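PDB 5UR2: bifunctional protein PutA from Bdellovibrio bacteriovorus, which probably oxidises proline to glutamate in two steps, using a flavin-dependent proline dehydrogenase and an NAD-dependent L-glutamate gamma-semialdehyde dehydrogenase. Local coordinates for residues 333-338 against 356-361; 11-16 against 362-367; 298-303 against 378-383. One frame throughout, in Å; residues are numbered along the deposited sequence.

Interaction 1. Residues 333-338 against 356-361; sequences NYELCA and NVRTLA. With P5F (N-propargylglycine-modified flavin adenine dinucleotide), chain F.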
loop_
_atom_site.group_PDB
_atom_site.type_symbol
_atom_site.label_atom_id
_atom_site.label_comp_id
_atom_site.label_asym_id
_atom_site.label_seq_id
_atom_site.Cartn_x
_atom_site.Cartn_y
_atom_site.Cartn_z
ATOM N N ASN B 333 35.947 31.548 -5.300
ATOM C CA ASN B 333 36.576 31.008 -6.496
ATOM C C ASN B 333 36.745 32.090 -7.564
ATOM O O ASN B 333 37.742 32.094 -8.295
ATOM C CB ASN B 333 35.740 29.843 -7.034
ATOM C CG ASN B 333 36.452 29.093 -8.121
ATOM O OD1 ASN B 333 37.476 28.447 -7.866
ATOM N ND2 ASN B 333 35.937 29.170 -9.340
ATOM N N TYR B 334 35.782 33.014 -7.668
ATOM C CA TYR B 334 35.929 34.132 -8.600
ATOM C C TYR B 334 37.197 34.913 -8.288
ATOM O O TYR B 334 38.011 35.190 -9.179
ATOM C CB TYR B 334 34.706 35.052 -8.531
ATOM C CG TYR B 334 34.638 36.092 -9.636
ATOM C CD1 TYR B 334 35.486 37.199 -9.647
ATOM C CD2 TYR B 334 33.698 35.973 -10.655
ATOM C CE1 TYR B 334 35.423 38.151 -10.672
ATOM C CE2 TYR B 334 33.617 36.904 -11.666
ATOM C CZ TYR B 334 34.479 37.997 -11.676
ATOM O OH TYR B 334 34.378 38.905 -12.704
ATOM N N GLU B 335 37.387 35.265 -7.016
ATOM C CA GLU B 335 38.555 36.057 -6.656
ATOM C C GLU B 335 39.844 35.275 -6.894
ATOM O O GLU B 335 40.835 35.835 -7.378
ATOM C CB GLU B 335 38.421 36.553 -5.210
ATOM C CG GLU B 335 37.294 37.581 -5.068
ATOM C CD GLU B 335 37.148 38.214 -3.680
ATOM O OE1 GLU B 335 38.076 38.153 -2.854
ATOM O OE2 GLU B 335 36.071 38.790 -3.425
ATOM N N LEU B 336 39.836 33.973 -6.610
ATOM C CA LEU B 336 41.011 33.144 -6.878
ATOM C C LEU B 336 41.332 33.124 -8.374
ATOM O O LEU B 336 42.489 33.285 -8.777
ATOM C CB LEU B 336 40.766 31.726 -6.341
ATOM C CG LEU B 336 41.834 30.667 -6.623
ATOM C CD1 LEU B 336 43.055 30.904 -5.699
ATOM C CD2 LEU B 336 41.305 29.250 -6.468
ATOM N N CYS B 337 40.309 32.914 -9.216
ATOM C CA CYS B 337 40.514 32.952 -10.660
ATOM C C CYS B 337 40.999 34.321 -11.124
ATOM O O CYS B 337 41.909 34.420 -11.963
ATOM C CB CYS B 337 39.219 32.579 -11.385
ATOM S SG CYS B 337 38.781 30.831 -11.221
ATOM N N ALA B 338 40.394 35.390 -10.596
ATOM C CA ALA B 338 40.773 36.738 -11.001
ATOM C C ALA B 338 42.244 37.013 -10.687
ATOM O O ALA B 338 42.982 37.535 -11.527
ATOM C CB ALA B 338 39.851 37.761 -10.337
ATOM N N ASN B 356 28.807 43.087 -8.233
ATOM C CA ASN B 356 29.052 42.946 -6.802
ATOM C C ASN B 356 30.219 43.846 -6.403
ATOM O O ASN B 356 31.331 43.672 -6.911
ATOM C CB ASN B 356 29.332 41.464 -6.522
ATOM C CG ASN B 356 29.623 41.147 -5.066
ATOM O OD1 ASN B 356 30.262 41.911 -4.359
ATOM N ND2 ASN B 356 29.168 39.975 -4.623
ATOM N N VAL B 357 29.966 44.807 -5.498
ATOM C CA VAL B 357 30.996 45.785 -5.131
ATOM C C VAL B 357 32.179 45.107 -4.440
ATOM O O VAL B 357 33.330 45.498 -4.654
ATOM C CB VAL B 357 30.400 46.915 -4.266
ATOM C CG1 VAL B 357 31.505 47.781 -3.659
ATOM C CG2 VAL B 357 29.500 47.801 -5.108
ATOM N N ARG B 358 31.924 44.080 -3.613
ATOM C CA ARG B 358 33.022 43.306 -3.025
ATOM C C ARG B 358 33.925 42.713 -4.103
ATOM O O ARG B 358 35.148 42.928 -4.096
ATOM C CB ARG B 358 32.473 42.200 -2.118
ATOM C CG ARG B 358 33.453 41.042 -1.862
ATOM C CD ARG B 358 34.643 41.452 -0.990
ATOM N NE ARG B 358 35.772 40.522 -1.131
ATOM C CZ ARG B 358 36.785 40.429 -0.266
ATOM N NH1 ARG B 358 36.812 41.203 0.810
ATOM N NH2 ARG B 358 37.775 39.567 -0.474
ATOM N N THR B 359 33.328 41.977 -5.051
ATOM C CA THR B 359 34.076 41.376 -6.156
ATOM C C THR B 359 34.871 42.422 -6.928
ATOM O O THR B 359 36.063 42.240 -7.208
ATOM C CB THR B 359 33.107 40.658 -7.101
ATOM O OG1 THR B 359 32.312 39.723 -6.355
ATOM C CG2 THR B 359 33.879 39.916 -8.224
ATOM N N LEU B 360 34.213 43.519 -7.306
ATOM C CA LEU B 360 34.897 44.570 -8.052
ATOM C C LEU B 360 36.064 45.156 -7.256
ATOM O O LEU B 360 37.144 45.390 -7.812
ATOM C CB LEU B 360 33.901 45.667 -8.437
ATOM C CG LEU B 360 32.731 45.233 -9.337
ATOM C CD1 LEU B 360 31.667 46.323 -9.442
ATOM C CD2 LEU B 360 33.247 44.887 -10.707
ATOM N N ALA B 361 35.859 45.421 -5.962
ATOM C CA ALA B 361 36.911 46.027 -5.143
ATOM C C ALA B 361 38.096 45.082 -4.966
ATOM O O ALA B 361 39.250 45.524 -4.948
ATOM C CB ALA B 361 36.357 46.439 -3.776
HETATM P PA P5F F . 26.444 38.160 -7.298
HETATM O O1A P5F F . 27.702 38.622 -6.488
HETATM O O2A P5F F . 25.149 38.313 -6.671
HETATM O O5B P5F F . 26.411 36.696 -7.643
HETATM C C5B P5F F . 25.254 35.965 -8.032
HETATM C C4B P5F F . 25.706 34.623 -8.627
HETATM O O4B P5F F . 26.175 33.709 -7.664
HETATM C C3B P5F F . 24.680 33.844 -9.398
HETATM O O3B P5F F . 24.474 34.343 -10.664
HETATM C C2B P5F F . 25.259 32.486 -9.415
HETATM O O2B P5F F . 26.215 32.409 -10.416
HETATM C C1B P5F F . 25.931 32.397 -8.092
HETATM N N9A P5F F . 25.155 31.738 -7.073
HETATM C C8A P5F F . 23.891 32.077 -6.609
HETATM N N7A P5F F . 23.548 31.217 -5.642
HETATM C C5A P5F F . 24.578 30.299 -5.428
HETATM C C6A P5F F . 24.767 29.201 -4.592
HETATM N N6A P5F F . 23.754 28.814 -3.651
HETATM N N1A P5F F . 25.905 28.484 -4.651
HETATM C C2A P5F F . 26.890 28.812 -5.516
HETATM N N3A P5F F . 26.722 29.864 -6.368
HETATM C C4A P5F F . 25.614 30.614 -6.350
HETATM N N1 P5F F . 26.692 33.947 -17.232
HETATM C C2 P5F F . 27.044 32.717 -17.902
HETATM O O2 P5F F . 26.887 31.535 -17.215
HETATM N N3 P5F F . 27.554 32.725 -19.240
HETATM C C4 P5F F . 27.731 33.925 -19.971
HETATM O O4 P5F F . 28.234 33.859 -21.277
HETATM C C4X P5F F . 27.351 35.223 -19.270
HETATM N N5 P5F F . 27.363 36.506 -19.970
HETATM C C5X P5F F . 27.414 37.708 -19.115
HETATM C C6 P5F F . 27.972 38.984 -19.659
HETATM C C7 P5F F . 28.102 40.115 -18.814
HETATM C C7M P5F F . 28.668 41.401 -19.377
HETATM C C8 P5F F . 27.706 40.045 -17.444
HETATM C C8M P5F F . 27.834 41.226 -16.516
HETATM C C9 P5F F . 27.181 38.840 -16.921
HETATM C C9A P5F F . 27.037 37.647 -17.803
HETATM N N10 P5F F . 26.514 36.395 -17.253
HETATM C C10 P5F F . 26.856 35.191 -17.958
HETATM C "C1'" P5F F . 25.832 36.316 -15.937
HETATM C "C2'" P5F F . 26.818 36.222 -14.771
HETATM O "O2'" P5F F . 27.445 34.998 -14.827
HETATM C "C3'" P5F F . 26.196 36.408 -13.385
HETATM O "O3'" P5F F . 25.282 35.398 -13.177
HETATM C "C4'" P5F F . 25.477 37.732 -13.173
HETATM O "O4'" P5F F . 26.092 38.667 -13.991
HETATM C "C5'" P5F F . 25.355 38.191 -11.707
HETATM O "O5'" P5F F . 26.511 37.945 -10.931
HETATM P P P5F F . 27.144 38.962 -9.837
HETATM O O1P P5F F . 28.697 38.892 -9.577
HETATM O O2P P5F F . 26.545 40.326 -10.347
HETATM O O3P P5F F . 26.097 38.832 -8.579
HETATM C C21 P5F F . 25.381 35.909 -21.570
HETATM C C22 P5F F . 26.461 36.254 -20.836
HETATM C C23 P5F F . 25.399 34.676 -22.491
HETATM O O HOH W 1 33.284 38.418 -4.265
#

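Interaction 2. Residues 11-16 against 362-367; sequences VSRGEE and ACMLYA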
loop_
_atom_site.group_PDB
_atom_site.type_symbol
_atom_site.label_atom_id
_atom_site.label_comp_id
_atom_site.label_asym_id
_atom_site.label_seq_id
_atom_site.Cartn_x
_atom_site.Cartn_y
_atom_site.Cartn_z
ATOM N N VAL B 11 38.223 45.888 1.835
ATOM C CA VAL B 11 37.062 46.477 2.505
ATOM C C VAL B 11 37.069 47.994 2.356
ATOM O O VAL B 11 36.021 48.614 2.131
ATOM C CB VAL B 11 37.009 46.049 3.984
ATOM C CG1 VAL B 11 35.993 46.890 4.757
ATOM C CG2 VAL B 11 36.635 44.588 4.083
ATOM N N SER B 12 38.246 48.614 2.487
ATOM C CA SER B 12 38.350 50.066 2.334
ATOM C C SER B 12 37.939 50.515 0.936
ATOM O O SER B 12 37.254 51.533 0.780
ATOM C CB SER B 12 39.773 50.534 2.651
ATOM O OG SER B 12 40.092 50.261 4.000
ATOM N N ARG B 13 38.397 49.804 -0.099
ATOM C CA ARG B 13 38.029 50.187 -1.457
ATOM C C ARG B 13 36.526 50.065 -1.673
ATOM O O ARG B 13 35.911 50.930 -2.310
ATOM C CB ARG B 13 38.794 49.342 -2.472
ATOM C CG ARG B 13 38.458 49.689 -3.908
ATOM C CD ARG B 13 38.831 51.132 -4.186
ATOM N NE ARG B 13 40.204 51.415 -3.783
ATOM C CZ ARG B 13 41.268 51.250 -4.562
ATOM N NH1 ARG B 13 41.119 50.817 -5.810
ATOM N NH2 ARG B 13 42.484 51.532 -4.092
ATOM N N GLY B 14 35.918 48.998 -1.141
ATOM C CA GLY B 14 34.476 48.846 -1.254
ATOM C C GLY B 14 33.714 49.948 -0.542
ATOM O O GLY B 14 32.683 50.423 -1.033
ATOM N N GLU B 15 34.229 50.398 0.607
ATOM C CA GLU B 15 33.581 51.492 1.322
ATOM C C GLU B 15 33.629 52.785 0.517
ATOM O O GLU B 15 32.653 53.546 0.503
ATOM C CB GLU B 15 34.234 51.685 2.693
ATOM C CG GLU B 15 33.928 50.567 3.684
ATOM C CD GLU B 15 34.676 50.731 5.000
ATOM O OE1 GLU B 15 35.542 51.622 5.078
ATOM O OE2 GLU B 15 34.395 49.973 5.955
ATOM N N GLU B 16 34.746 53.046 -0.175
ATOM C CA GLU B 16 34.813 54.216 -1.046
ATOM C C GLU B 16 33.788 54.131 -2.166
ATOM O O GLU B 16 33.078 55.106 -2.437
ATOM C CB GLU B 16 36.212 54.361 -1.639
ATOM C CG GLU B 16 36.323 55.462 -2.693
ATOM C CD GLU B 16 37.684 55.484 -3.386
ATOM O OE1 GLU B 16 38.596 54.747 -2.936
ATOM O OE2 GLU B 16 37.843 56.253 -4.364
ATOM N N ALA B 362 37.835 43.785 -4.813
ATOM C CA ALA B 362 38.927 42.818 -4.721
ATOM C C ALA B 362 39.752 42.807 -6.005
ATOM O O ALA B 362 40.985 42.856 -5.968
ATOM C CB ALA B 362 38.369 41.426 -4.425
ATOM N N CYS B 363 39.084 42.785 -7.159
ATOM C CA CYS B 363 39.815 42.825 -8.417
ATOM C C CYS B 363 40.690 44.074 -8.506
ATOM O O CYS B 363 41.854 43.997 -8.918
ATOM C CB CYS B 363 38.841 42.764 -9.585
ATOM S SG CYS B 363 38.003 41.167 -9.779
ATOM N N MET B 364 40.156 45.227 -8.104
ATOM C CA MET B 364 40.928 46.463 -8.192
ATOM C C MET B 364 42.206 46.361 -7.384
ATOM O O MET B 364 43.279 46.764 -7.849
ATOM C CB MET B 364 40.108 47.652 -7.699
ATOM C CG MET B 364 38.954 48.051 -8.591
ATOM S SD MET B 364 37.954 49.332 -7.811
ATOM C CE MET B 364 36.707 49.558 -9.074
ATOM N N LEU B 365 42.104 45.838 -6.160
ATOM C CA LEU B 365 43.260 45.763 -5.274
ATOM C C LEU B 365 44.273 44.748 -5.784
ATOM O O LEU B 365 45.481 45.025 -5.825
ATOM C CB LEU B 365 42.811 45.412 -3.850
ATOM C CG LEU B 365 42.715 46.592 -2.887
ATOM C CD1 LEU B 365 44.084 47.186 -2.622
ATOM C CD2 LEU B 365 41.809 47.644 -3.482
ATOM N N TYR B 366 43.792 43.570 -6.197
ATOM C CA TYR B 366 44.683 42.550 -6.735
ATOM C C TYR B 366 45.453 43.098 -7.931
ATOM O O TYR B 366 46.661 42.848 -8.079
ATOM C CB TYR B 366 43.881 41.302 -7.133
ATOM C CG TYR B 366 43.200 40.574 -5.980
ATOM C CD1 TYR B 366 43.755 40.535 -4.701
ATOM C CD2 TYR B 366 41.970 39.962 -6.172
ATOM C CE1 TYR B 366 43.097 39.864 -3.639
ATOM C CE2 TYR B 366 41.305 39.307 -5.126
ATOM C CZ TYR B 366 41.870 39.253 -3.868
ATOM O OH TYR B 366 41.185 38.593 -2.856
ATOM N N ALA B 367 44.777 43.882 -8.779
ATOM C CA ALA B 367 45.484 44.543 -9.872
ATOM C C ALA B 367 46.511 45.533 -9.335
ATOM O O ALA B 367 47.632 45.618 -9.850
ATOM C CB ALA B 367 44.494 45.243 -10.806
#

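Interaction 3. Residues 298-303 against 378-383; sequences WVRLVK and EFQMLY. With P5F (N-propargylglycine-modified flavin adenine dinucleotide), chain F.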
loop_
_atom_site.group_PDB
_atom_site.type_symbol
_atom_site.label_atom_id
_atom_site.label_comp_id
_atom_site.label_asym_id
_atom_site.label_seq_id
_atom_site.Cartn_x
_atom_site.Cartn_y
_atom_site.Cartn_z
ATOM N N TRP B 298 41.291 36.967 -24.640
ATOM C CA TRP B 298 40.599 37.474 -23.463
ATOM C C TRP B 298 39.748 36.398 -22.789
ATOM O O TRP B 298 39.202 35.513 -23.451
ATOM C CB TRP B 298 39.709 38.659 -23.845
ATOM C CG TRP B 298 40.492 39.880 -24.130
ATOM C CD1 TRP B 298 41.285 40.100 -25.213
ATOM C CD2 TRP B 298 40.566 41.061 -23.325
ATOM N NE1 TRP B 298 41.850 41.347 -25.135
ATOM C CE2 TRP B 298 41.428 41.959 -23.986
ATOM C CE3 TRP B 298 39.989 41.447 -22.112
ATOM C CZ2 TRP B 298 41.732 43.220 -23.475
ATOM C CZ3 TRP B 298 40.291 42.706 -21.604
ATOM C CH2 TRP B 298 41.162 43.574 -22.285
ATOM N N VAL B 299 39.644 36.486 -21.460
ATOM C CA VAL B 299 38.706 35.695 -20.678
ATOM C C VAL B 299 37.727 36.647 -20.004
ATOM O O VAL B 299 38.136 37.528 -19.238
ATOM C CB VAL B 299 39.412 34.828 -19.629
ATOM C CG1 VAL B 299 38.375 34.153 -18.745
ATOM C CG2 VAL B 299 40.261 33.792 -20.303
ATOM N N ARG B 300 36.441 36.496 -20.299
ATOM C CA ARG B 300 35.419 37.250 -19.576
ATOM C C ARG B 300 34.990 36.410 -18.383
ATOM O O ARG B 300 34.313 35.387 -18.543
ATOM C CB ARG B 300 34.220 37.582 -20.458
ATOM C CG ARG B 300 33.112 38.285 -19.689
ATOM C CD ARG B 300 31.805 38.235 -20.433
ATOM N NE ARG B 300 31.850 38.973 -21.693
ATOM C CZ ARG B 300 30.965 38.795 -22.669
ATOM N NH1 ARG B 300 29.990 37.892 -22.518
ATOM N NH2 ARG B 300 31.061 39.498 -23.787
ATOM N N LEU B 301 35.384 36.829 -17.189
ATOM C CA LEU B 301 35.136 36.037 -15.994
ATOM C C LEU B 301 33.782 36.447 -15.416
ATOM O O LEU B 301 33.574 37.619 -15.084
ATOM C CB LEU B 301 36.269 36.234 -14.992
ATOM C CG LEU B 301 36.280 35.347 -13.751
ATOM C CD1 LEU B 301 36.440 33.863 -14.102
ATOM C CD2 LEU B 301 37.384 35.814 -12.799
ATOM N N VAL B 302 32.843 35.499 -15.368
ATOM C CA VAL B 302 31.519 35.719 -14.803
ATOM C C VAL B 302 31.353 34.748 -13.644
ATOM O O VAL B 302 32.205 33.900 -13.401
ATOM C CB VAL B 302 30.388 35.533 -15.841
ATOM C CG1 VAL B 302 30.680 36.311 -17.109
ATOM C CG2 VAL B 302 30.187 34.050 -16.181
ATOM N N LYS B 303 30.238 34.868 -12.926
ATOM C CA LYS B 303 29.946 33.829 -11.941
ATOM C C LYS B 303 29.175 32.668 -12.572
ATOM O O LYS B 303 29.651 31.531 -12.538
ATOM C CB LYS B 303 29.235 34.423 -10.721
ATOM C CG LYS B 303 30.244 35.236 -9.936
ATOM C CD LYS B 303 29.723 35.916 -8.720
ATOM C CE LYS B 303 30.796 36.902 -8.227
ATOM N NZ LYS B 303 30.334 37.749 -7.113
ATOM N N GLU B 378 39.292 45.779 -17.364
ATOM C CA GLU B 378 38.009 46.041 -17.987
ATOM C C GLU B 378 36.927 45.425 -17.118
ATOM O O GLU B 378 37.029 44.261 -16.708
ATOM C CB GLU B 378 37.950 45.469 -19.398
ATOM C CG GLU B 378 36.704 45.857 -20.138
ATOM C CD GLU B 378 36.751 45.430 -21.583
ATOM O OE1 GLU B 378 37.567 46.015 -22.342
ATOM O OE2 GLU B 378 35.965 44.530 -21.957
ATOM N N PHE B 379 35.895 46.205 -16.843
ATOM C CA PHE B 379 34.774 45.721 -16.068
ATOM C C PHE B 379 33.534 45.660 -16.950
ATOM O O PHE B 379 33.388 46.438 -17.900
ATOM C CB PHE B 379 34.562 46.603 -14.831
ATOM C CG PHE B 379 35.655 46.459 -13.813
ATOM C CD1 PHE B 379 35.726 45.320 -13.023
ATOM C CD2 PHE B 379 36.616 47.443 -13.653
ATOM C CE1 PHE B 379 36.739 45.161 -12.092
ATOM C CE2 PHE B 379 37.637 47.301 -12.714
ATOM C CZ PHE B 379 37.696 46.158 -11.933
ATOM N N GLN B 380 32.648 44.708 -16.652
ATOM C CA GLN B 380 31.476 44.499 -17.495
ATOM C C GLN B 380 30.241 44.276 -16.639
ATOM O O GLN B 380 30.303 43.630 -15.588
ATOM C CB GLN B 380 31.695 43.325 -18.473
ATOM C CG GLN B 380 32.906 43.509 -19.400
ATOM C CD GLN B 380 33.039 42.416 -20.467
ATOM O OE1 GLN B 380 32.161 41.568 -20.615
ATOM N NE2 GLN B 380 34.140 42.447 -21.219
ATOM N N MET B 381 29.128 44.858 -17.088
ATOM C CA MET B 381 27.843 44.759 -16.417
ATOM C C MET B 381 26.744 44.705 -17.465
ATOM O O MET B 381 26.919 45.159 -18.595
ATOM C CB MET B 381 27.582 45.953 -15.496
ATOM C CG MET B 381 28.522 46.079 -14.332
ATOM S SD MET B 381 28.053 47.497 -13.325
ATOM C CE MET B 381 29.428 47.523 -12.183
ATOM N N LEU B 382 25.586 44.187 -17.066
ATOM C CA LEU B 382 24.459 44.093 -17.980
ATOM C C LEU B 382 23.821 45.463 -18.178
ATOM O O LEU B 382 23.742 46.269 -17.243
ATOM C CB LEU B 382 23.424 43.101 -17.460
ATOM C CG LEU B 382 23.860 41.667 -17.173
ATOM C CD1 LEU B 382 22.663 40.920 -16.658
ATOM C CD2 LEU B 382 24.419 40.966 -18.404
ATOM N N TYR B 383 23.384 45.733 -19.409
ATOM C CA TYR B 383 22.625 46.951 -19.687
ATOM C C TYR B 383 21.412 47.058 -18.759
ATOM O O TYR B 383 20.709 46.071 -18.515
ATOM C CB TYR B 383 22.204 46.964 -21.164
ATOM C CG TYR B 383 21.250 48.071 -21.558
ATOM C CD1 TYR B 383 21.697 49.374 -21.789
ATOM C CD2 TYR B 383 19.894 47.802 -21.710
ATOM C CE1 TYR B 383 20.807 50.379 -22.151
ATOM C CE2 TYR B 383 19.000 48.792 -22.066
ATOM C CZ TYR B 383 19.458 50.074 -22.283
ATOM O OH TYR B 383 18.546 51.026 -22.639
HETATM P PA P5F F . 26.444 38.160 -7.298
HETATM O O1A P5F F . 27.702 38.622 -6.488
HETATM O O2A P5F F . 25.149 38.313 -6.671
HETATM O O5B P5F F . 26.411 36.696 -7.643
HETATM C C5B P5F F . 25.254 35.965 -8.032
HETATM C C4B P5F F . 25.706 34.623 -8.627
HETATM O O4B P5F F . 26.175 33.709 -7.664
HETATM C C3B P5F F . 24.680 33.844 -9.398
HETATM O O3B P5F F . 24.474 34.343 -10.664
HETATM C C2B P5F F . 25.259 32.486 -9.415
HETATM O O2B P5F F . 26.215 32.409 -10.416
HETATM C C1B P5F F . 25.931 32.397 -8.092
HETATM N N9A P5F F . 25.155 31.738 -7.073
HETATM C C8A P5F F . 23.891 32.077 -6.609
HETATM N N7A P5F F . 23.548 31.217 -5.642
HETATM C C5A P5F F . 24.578 30.299 -5.428
HETATM C C6A P5F F . 24.767 29.201 -4.592
HETATM N N6A P5F F . 23.754 28.814 -3.651
HETATM N N1A P5F F . 25.905 28.484 -4.651
HETATM C C2A P5F F . 26.890 28.812 -5.516
HETATM N N3A P5F F . 26.722 29.864 -6.368
HETATM C C4A P5F F . 25.614 30.614 -6.350
HETATM N N1 P5F F . 26.692 33.947 -17.232
HETATM C C2 P5F F . 27.044 32.717 -17.902
HETATM O O2 P5F F . 26.887 31.535 -17.215
HETATM N N3 P5F F . 27.554 32.725 -19.240
HETATM C C4 P5F F . 27.731 33.925 -19.971
HETATM O O4 P5F F . 28.234 33.859 -21.277
HETATM C C4X P5F F . 27.351 35.223 -19.270
HETATM N N5 P5F F . 27.363 36.506 -19.970
HETATM C C5X P5F F . 27.414 37.708 -19.115
HETATM C C6 P5F F . 27.972 38.984 -19.659
HETATM C C7 P5F F . 28.102 40.115 -18.814
HETATM C C7M P5F F . 28.668 41.401 -19.377
HETATM C C8 P5F F . 27.706 40.045 -17.444
HETATM C C8M P5F F . 27.834 41.226 -16.516
HETATM C C9 P5F F . 27.181 38.840 -16.921
HETATM C C9A P5F F . 27.037 37.647 -17.803
HETATM N N10 P5F F . 26.514 36.395 -17.253
HETATM C C10 P5F F . 26.856 35.191 -17.958
HETATM C "C1'" P5F F . 25.832 36.316 -15.937
HETATM C "C2'" P5F F . 26.818 36.222 -14.771
HETATM O "O2'" P5F F . 27.445 34.998 -14.827
HETATM C "C3'" P5F F . 26.196 36.408 -13.385
HETATM O "O3'" P5F F . 25.282 35.398 -13.177
HETATM C "C4'" P5F F . 25.477 37.732 -13.173
HETATM O "O4'" P5F F . 26.092 38.667 -13.991
HETATM C "C5'" P5F F . 25.355 38.191 -11.707
HETATM O "O5'" P5F F . 26.511 37.945 -10.931
HETATM P P P5F F . 27.144 38.962 -9.837
HETATM O O1P P5F F . 28.697 38.892 -9.577
HETATM O O2P P5F F . 26.545 40.326 -10.347
HETATM O O3P P5F F . 26.097 38.832 -8.579
HETATM C C21 P5F F . 25.381 35.909 -21.570
HETATM C C22 P5F F . 26.461 36.254 -20.836
HETATM C C23 P5F F . 25.399 34.676 -22.491
#

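Interaction 1. Residues 333-338 against 356-361
Glu335 and Arg358, with Tyr334 and Thr359, join two neighbouring outer helices of the proline dehydrogenase TIM barrel, 327-343 and 357-369, whose axes here run 10.5 Å apart and 19° from parallel. The charged contact is a side-on, two-pronged salt bridge. Arg358 NH2 gives to Glu335 OE1 (2.8 Å) and Arg358 NE to Glu335 OE2 (2.9 Å), each bond lying close to the guanidinium plane and meeting a syn lone pair, with carboxylate and guanidinium nearly coplanar. Glu335 OE1 also meets Tyr366 OH, and Arg358 NH2 also reaches Gln7 OE1, which ties in helix 6-22. The apolar contact is a methyl over a ring face: Thr359 CG2, anti to its own N, stands 3.4 Å from Tyr334 CE1, while Tyr334 OH bonds to Leu301 O. A water bridges the two segments: it donates to Glu335 OE2 and lies 2.6 Å from Thr359 OG1, which also binds Lys303 NZ. Asn356, the N-cap of helix 357-369, serves two partners through one amide. Its ND2 donates to flavin phosphate oxygen O1A (2.7 Å, 169°), and its OD1 accepts from Thr359 N (3.1 Å), the donor standing well above the carbonyl plane.

Interaction 2. Residues 11-16 against 362-367
Arg13 lies against Leu365 and Met364, joining helix 6-22, near the chain's N-terminus, to helix 357-369 on the outside of the proline dehydrogenase barrel. The packed part is built around one methyl group. Leu365 CD2 is 3.6 Å from Arg13 CB and sits 3.8 Å above the guanidinium plane, over its centre, so a single carbon meets both the root and the head of the arginine. Two bends in the arginine make this possible: chi2 (61°) and chi3 (51°) fold the chain back until the flat group lies over the same leucine that touches its base. Met364, its chain extended, runs across the arginine at about a right angle, with CB 3.8 Å from Arg13 NH1 and SD 4.0 Å from Arg13 CG. Toward solvent the fit is looser. Arg13 and Glu16 are partly exposed, and the nearest approach of their charges, Arg13 NE to Glu16 OE1 at 3.8 Å, is a long ion pair in which no N-H points at the oxygen. The stronger partner is Glu368, on helix 357-369 just past the segment, whose OE2 forms a salt bridge with Arg13 NH1. The arginine thus holds the two helices together in two ways, by its carbons and guanidinium face against Leu365 and Met364 and by its charge on Glu368.

Interaction 3. Residues 298-303 against 378-383
The guanidinium of Arg300 and the amide of Gln380 are turned 65° from each other, and their side chains cross at about a right angle. Gln380 OE1 comes to the guanidinium obliquely, 2.8 Å from Arg300 NE, and flavin C6 is also oblique to it, 3.7 Å from Arg300 NH1. A third flat group, the indole of Trp298, is met obliquely by Glu378 CB, 4.2 Å from Trp298 CZ3, and makes an edge-to-face contact with Phe235. Trp298 and Arg300 stand on strand 298-302 and Gln380 on strand 379-382 of the eight-stranded TIM barrel, separated by strand 349-353; Gln380 lies on Ala351 and Ala353 of that intervening strand. The extended Gln380 chain also carries NE2 to Glu378 OE2 (2.9 Å, 144°), where the carboxylate accepts on its anti lone pair. Val302, Leu382 and Lys303 also line the modified flavin. Leu382 CD2 lies 3.5 Å from flavin C8, and Val302 CB is 3.2 Å from ribityl O2'. Lys303, extended beyond CG, reaches the pyrophosphate, its NZ giving a bond to O1A (2.8 Å) and a weak one to O1P, besides a salt bridge to Asp331. The buried charges have named partners: Arg300 has Asp239 at NH1 and Ser196 at NH2, and Glu378 has Arg399, Arg401 and the Gln380 amide. The guanidinium lies near N5, the atom bearing the propargylglycine-derived group, and its charge, shared with Asp239, may help to stabilise negative charge on the flavin there.

In the fold
All three contacts gather on one side of the protein, in the proline dehydrogenase barrel and the helix laid against it. Helix 357-369 serves interactions 1 and 2, whose centres are about 9 Å apart, and the chain then runs into strand 379-382 of interaction 3. The centres of interactions 1 and 3 are about 11 Å apart. Those of interactions 2 and 3 are about 17 Å apart. Along the chain, interaction 1 falls between the segments of both others, whereas interactions 2 and 3 interleave. Phe379 packs beneath the shared helix on Leu360, Cys363 and Met364. One helix thus connects the N-terminal helix outside with the flavin site inside, which interactions 1 and 3 both touch.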